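Local structure of hypothetical conserved protein (2QYH) at the interface of chains A and B. The protein is of unknown function but belongs to the haloacid dehalogenase-like hydrolases and may act as a magnesium-dependent phosphatase. Coordinates in Å, arbitrary orientation; residue numbers count along the deposited sequence, not the author numbering. Chains: chain A/B, Hypothetical conserved protein, GK1056.

Both contacts lie on the two-fold interface between chains A and B, the centres of their C-alpha atoms about 16 Å apart. In contact 1 the start of helix 23-34 of chain A meets the end of helix 117-124 of chain B and the loop after it. Contact 2 pairs helix 51-57 of one chain with that of the other, A:His52 against B:His52. The same residue serves in both, from opposite chains: B:Phe128 in contact 1, A:Phe128 in contact 2, which it ties to the symmetry twin of contact 1. The patches lie along one interface, whose biological role the structure alone does not establish.

Contact 1: the interface of chains A and B. Residues chain A 20-21, 23, 26; chain B 124, 127-128.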
ATOM      1  N   GLN A  20       7.360   2.301   7.395  1.00 43.99           N
ATOM      2  CA  GLN A  20       7.786   3.165   6.303  1.00 42.99           C
ATOM      3  C   GLN A  20       9.015   2.609   5.588  1.00 41.99           C
ATOM      4  O   GLN A  20       9.799   1.851   6.165  1.00 41.99           O
ATOM      5  CB  GLN A  20       8.088   4.572   6.824  1.00 50.45           C
ATOM      6  CG  GLN A  20       6.854   5.363   7.220  1.00 50.45           C
ATOM      7  CD  GLN A  20       5.785   5.342   6.136  1.00 52.45           C
ATOM      8  OE1 GLN A  20       4.769   4.652   6.268  1.00 53.45           O
ATOM      9  NE2 GLN A  20       6.015   6.087   5.051  1.00 50.45           N
ATOM     10  N   LEU A  21       9.172   2.992   4.327  1.00 38.65           N
ATOM     11  CA  LEU A  21      10.296   2.539   3.515  1.00 37.65           C
ATOM     12  C   LEU A  21      11.416   3.586   3.574  1.00 37.65           C
ATOM     13  O   LEU A  21      11.221   4.735   3.182  1.00 38.65           O
ATOM     14  CB  LEU A  21       9.816   2.337   2.079  1.00 39.97           C
ATOM     15  CG  LEU A  21      10.770   1.767   1.038  1.00 39.97           C
ATOM     16  CD1 LEU A  21      11.240   0.395   1.475  1.00 39.97           C
ATOM     17  CD2 LEU A  21      10.055   1.687  -0.299  1.00 39.97           C
ATOM     18  N   LEU A  23      14.734   5.869   2.818  1.00 45.15           N
ATOM     19  CA  LEU A  23      15.300   6.446   1.606  1.00 45.15           C
ATOM     20  C   LEU A  23      16.514   5.620   1.152  1.00 45.15           C
ATOM     21  O   LEU A  23      16.657   5.303  -0.035  1.00 45.15           O
ATOM     22  CB  LEU A  23      15.708   7.902   1.868  1.00 40.59           C
ATOM     23  CG  LEU A  23      14.929   9.048   1.193  1.00 40.59           C
ATOM     24  CD1 LEU A  23      13.429   8.803   1.222  1.00 42.59           C
ATOM     25  CD2 LEU A  23      15.263  10.346   1.904  1.00 40.59           C
ATOM     26  N   ILE A  26      15.677   2.435  -0.813  1.00 33.99           N
ATOM     27  CA  ILE A  26      15.322   2.695  -2.200  1.00 33.99           C
ATOM     28  C   ILE A  26      16.617   2.805  -3.005  1.00 33.99           C
ATOM     29  O   ILE A  26      16.718   2.268  -4.114  1.00 33.99           O
ATOM     30  CB  ILE A  26      14.493   3.997  -2.317  1.00 27.88           C
ATOM     31  CG1 ILE A  26      13.159   3.800  -1.584  1.00 26.88           C
ATOM     32  CG2 ILE A  26      14.265   4.363  -3.777  1.00 26.88           C
ATOM     33  CD1 ILE A  26      12.244   4.988  -1.614  1.00 23.88           C
TER
ATOM     34  N   ALA B 124      12.016   9.583  -4.720  1.00 46.37           N
ATOM     35  CA  ALA B 124      12.403   8.841  -3.539  1.00 45.37           C
ATOM     36  C   ALA B 124      11.706   9.500  -2.357  1.00 45.37           C
ATOM     37  O   ALA B 124      11.384   8.847  -1.359  1.00 46.37           O
ATOM     38  CB  ALA B 124      13.905   8.890  -3.365  1.00 34.36           C
ATOM     39  N   LYS B 127       8.713   8.157  -1.708  1.00 36.62           N
ATOM     40  CA  LYS B 127       9.039   6.786  -1.327  1.00 36.62           C
ATOM     41  C   LYS B 127       8.851   5.816  -2.482  1.00 35.62           C
ATOM     42  O   LYS B 127       8.449   4.668  -2.291  1.00 35.62           O
ATOM     43  CB  LYS B 127       8.217   6.338  -0.113  1.00 34.52           C
ATOM     44  CG  LYS B 127       8.551   7.092   1.165  1.00 34.52           C
ATOM     45  CD  LYS B 127      10.056   7.087   1.427  1.00 37.52           C
ATOM     46  CE  LYS B 127      10.413   7.837   2.700  1.00 39.52           C
ATOM     47  NZ  LYS B 127       9.841   7.182   3.911  1.00 41.52           N
ATOM     48  N   PHE B 128       9.157   6.294  -3.683  1.00 36.82           N
ATOM     49  CA  PHE B 128       9.059   5.478  -4.883  1.00 36.82           C
ATOM     50  C   PHE B 128      10.378   5.325  -5.617  1.00 37.82           C
ATOM     51  O   PHE B 128      11.247   6.207  -5.579  1.00 37.82           O
ATOM     52  CB  PHE B 128       8.011   6.050  -5.835  1.00 32.52           C
ATOM     53  CG  PHE B 128       6.630   5.573  -5.558  1.00 30.52           C
ATOM     54  CD1 PHE B 128       5.812   6.253  -4.667  1.00 30.52           C
ATOM     55  CD2 PHE B 128       6.149   4.426  -6.184  1.00 29.52           C
ATOM     56  CE1 PHE B 128       4.526   5.802  -4.398  1.00 29.52           C
ATOM     57  CE2 PHE B 128       4.865   3.963  -5.922  1.00 29.52           C
ATOM     58  CZ  PHE B 128       4.052   4.653  -5.026  1.00 29.52           C
TER
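The N-terminal end of helix 23-34 in chain A receives the loop that follows helix 117-124 in chain B, with B:Lys127 lying across A:Leu21, A:Leu23 and A:Ile26. This lysine hides 69 Å² of its surface against chain A. Its chain bends at chi2 (-51°), runs extended through chi3 and bends again at chi4, which turns the terminal amine NZ toward the backbone carbonyl of A:Leu21. The hydrogen bond from NZ to A:Leu21 O is 2.9 Å long. The amine stands above the carbonyl plane, 36° out of it, with a C=O...N angle of 142°, so the bond does not use a lone-pair direction. The side-chain amide of A:Gln20 lies nearby, its NE2 4.1 Å from B:Lys127 NZ, a donor beside a donor, so the amide flanks the amine without bonding to it.

The aliphatic part of the lysine is used as well. A:Leu23 crosses it at about a right angle, and its methyl CD1 touches B:Lys127 CE at 3.5 Å. At the C-terminal end of the opposing helix, A:Leu23 CD1 also sits 3.3 Å from the carbonyl oxygen B:Ala124 O. An alanine in place of B:Lys127 would probably leave A:Leu21 O without its partner from chain B and open a gap beside A:Leu23 CD1.

A:Ile26 packs against the backbone of the loop. Its CG1 branch is anti to the carbonyl carbon and extended, carrying CD1 to within 3.7 Å of B:Lys127 CA. The other branch, CG2, points toward the next peptide and lies 4.0 Å from B:Phe128 O.

Contact 2: the interface of chains A and B. Residues chain A 48-49, 51-52, 128; chain B 52, 55.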
ATOM      1  N   PHE A  48      -1.378  -9.724  -1.329  1.00 31.71           N
ATOM      2  CA  PHE A  48      -2.074  -8.446  -1.205  1.00 31.71           C
ATOM      3  C   PHE A  48      -1.685  -7.613   0.016  1.00 30.71           C
ATOM      4  O   PHE A  48      -2.064  -6.446   0.116  1.00 31.71           O
ATOM      5  CB  PHE A  48      -3.593  -8.645  -1.233  1.00 25.01           C
ATOM      6  CG  PHE A  48      -4.130  -9.462  -0.090  1.00 26.01           C
ATOM      7  CD1 PHE A  48      -4.170 -10.856  -0.168  1.00 26.01           C
ATOM      8  CD2 PHE A  48      -4.598  -8.838   1.066  1.00 25.01           C
ATOM      9  CE1 PHE A  48      -4.672 -11.622   0.894  1.00 26.01           C
ATOM     10  CE2 PHE A  48      -5.099  -9.588   2.133  1.00 25.01           C
ATOM     11  CZ  PHE A  48      -5.138 -10.987   2.047  1.00 27.01           C
HETATM   12  N   MSE A  49      -0.911  -8.197   0.927  1.00 28.80           N
HETATM   13  CA  MSE A  49      -0.493  -7.494   2.134  1.00 28.80           C
HETATM   14  C   MSE A  49       0.776  -6.669   1.988  1.00 28.80           C
HETATM   15  O   MSE A  49       1.103  -5.877   2.875  1.00 42.92           O
HETATM   16  CB  MSE A  49      -0.360  -8.481   3.292  1.00 77.56           C
HETATM   17  CG  MSE A  49      -1.702  -9.026   3.761  1.00 77.56           C
HETATM   18 SE   MSE A  49      -2.832  -7.703   4.633  1.00 77.56          SE
HETATM   19  CE  MSE A  49      -3.291  -6.567   3.140  1.00 77.56           C
ATOM     20  N   GLU A  51       1.659  -5.441  -1.439  1.00 30.98           N
ATOM     21  CA  GLU A  51       1.559  -4.979  -2.817  1.00 31.98           C
ATOM     22  C   GLU A  51       2.112  -3.559  -2.879  1.00 32.98           C
ATOM     23  O   GLU A  51       2.730  -3.167  -3.866  1.00 32.98           O
ATOM     24  CB  GLU A  51       0.091  -5.002  -3.258  1.00 41.47           C
ATOM     25  CG  GLU A  51      -0.195  -4.643  -4.722  1.00 42.47           C
ATOM     26  CD  GLU A  51      -0.074  -3.149  -5.045  1.00 46.47           C
ATOM     27  OE1 GLU A  51      -0.414  -2.301  -4.185  1.00 46.47           O
ATOM     28  OE2 GLU A  51       0.344  -2.830  -6.184  1.00 46.47           O
ATOM     29  N   HIS A  52       1.897  -2.782  -1.821  1.00 34.18           N
ATOM     30  CA  HIS A  52       2.406  -1.421  -1.820  1.00 35.18           C
ATOM     31  C   HIS A  52       3.937  -1.411  -1.871  1.00 35.18           C
ATOM     32  O   HIS A  52       4.530  -0.632  -2.618  1.00 35.18           O
ATOM     33  CB  HIS A  52       1.900  -0.632  -0.597  1.00 46.37           C
ATOM     34  CG  HIS A  52       2.301  -1.213   0.724  1.00 50.37           C
ATOM     35  ND1 HIS A  52       1.731  -2.358   1.240  1.00 52.37           N
ATOM     36  CD2 HIS A  52       3.200  -0.794   1.645  1.00 53.37           C
ATOM     37  CE1 HIS A  52       2.259  -2.617   2.423  1.00 53.37           C
ATOM     38  NE2 HIS A  52       3.154  -1.681   2.692  1.00 53.37           N
ATOM     39  N   PHE A 128      -6.167  -2.880  10.370  1.00 38.59           N
ATOM     40  CA  PHE A 128      -7.059  -3.333   9.305  1.00 37.59           C
ATOM     41  C   PHE A 128      -8.504  -3.391   9.750  1.00 37.59           C
ATOM     42  O   PHE A 128      -8.803  -3.681  10.917  1.00 38.59           O
ATOM     43  CB  PHE A 128      -6.636  -4.702   8.782  1.00 40.10           C
ATOM     44  CG  PHE A 128      -5.692  -4.629   7.641  1.00 41.10           C
ATOM     45  CD1 PHE A 128      -4.344  -4.374   7.854  1.00 42.10           C
ATOM     46  CD2 PHE A 128      -6.159  -4.765   6.341  1.00 41.10           C
ATOM     47  CE1 PHE A 128      -3.466  -4.250   6.784  1.00 42.10           C
ATOM     48  CE2 PHE A 128      -5.297  -4.643   5.263  1.00 42.10           C
ATOM     49  CZ  PHE A 128      -3.942  -4.382   5.486  1.00 42.10           C
TER
ATOM     50  N   HIS B  52      -3.061   0.632  -0.407  1.00 33.52           N
ATOM     51  CA  HIS B  52      -2.900  -0.039   0.874  1.00 34.52           C
ATOM     52  C   HIS B  52      -3.847   0.583   1.910  1.00 34.52           C
ATOM     53  O   HIS B  52      -4.529  -0.133   2.654  1.00 34.52           O
ATOM     54  CB  HIS B  52      -1.449   0.056   1.360  1.00 42.80           C
ATOM     55  CG  HIS B  52      -1.197  -0.668   2.650  1.00 45.80           C
ATOM     56  ND1 HIS B  52      -1.395  -2.024   2.799  1.00 47.80           N
ATOM     57  CD2 HIS B  52      -0.782  -0.216   3.861  1.00 46.80           C
ATOM     58  CE1 HIS B  52      -1.114  -2.376   4.038  1.00 47.80           C
ATOM     59  NE2 HIS B  52      -0.742  -1.300   4.706  1.00 47.80           N
ATOM     60  N   LYS B  55      -7.383  -0.484   1.254  1.00 33.03           N
ATOM     61  CA  LYS B  55      -7.635  -1.841   1.701  1.00 34.03           C
ATOM     62  C   LYS B  55      -7.751  -1.886   3.224  1.00 33.03           C
ATOM     63  O   LYS B  55      -8.571  -2.624   3.773  1.00 34.03           O
ATOM     64  CB  LYS B  55      -6.535  -2.784   1.190  1.00 36.22           C
ATOM     65  CG  LYS B  55      -6.744  -3.168  -0.274  1.00 39.22           C
ATOM     66  CD  LYS B  55      -5.850  -4.315  -0.765  1.00 44.22           C
ATOM     67  CE  LYS B  55      -4.451  -3.845  -1.172  1.00 45.22           C
ATOM     68  NZ  LYS B  55      -3.678  -4.888  -1.933  1.00 44.22           N
TER
HETATM   69  O   HOH W   1      -0.511  -3.554   0.068  1.00 35.08           O
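B:His52 and A:His52, on helices 51-57 of the two chains, stack in an offset, inclined fashion where this helix meets its symmetry mate, and B:Lys55 from the following turn reaches over to A:Phe48. The imidazoles have centroids 4.1 Å apart and planes inclined by 28°. A:His52 CE1 stands over the centre of the B:His52 ring, whereas B:His52 CG lies above the A:His52 ring, displaced toward its rim. The two side chains adopt different rotamers, CG being anti to the backbone N in B:His52 (chi1 -177°) but between N and the carbonyl carbon in A:His52 (chi1 60°). The pair thus departs from exact two-fold symmetry.

Water 1 ties the two rings to the backbone, though unequally. It lies in plane at the edge of A:His52, 2.8 Å from ND1, and is also bonded to the backbone N of the same residue. Its link to B:His52 ND1 is longer, 3.3 Å, and tilted out of the B:His52 ring plane; the water reaches A:Phe48 O as well. The A:Phe128 side chain runs at about a right angle to that of B:His52 and brings its tip to the CE1 rim, on the side of the imidazole away from A:His52, with A:Phe128 CZ 3.8 Å from B:His52 CE1.

B:Lys55 buries 69 Å² and bends at chi3 on its way to the 3-10 helix 47-49 of chain A. Its amine donates to the backbone carbonyl of A:Phe48, NZ to O being 3.0 Å, in the carbonyl plane and on a lone pair. A:Phe48 O therefore accepts from the lysine while also touching the water. The carboxylate of A:Glu51 may add a favourable charge without direct contact, its OE1 lying 4.7 Å from B:Lys55 NZ.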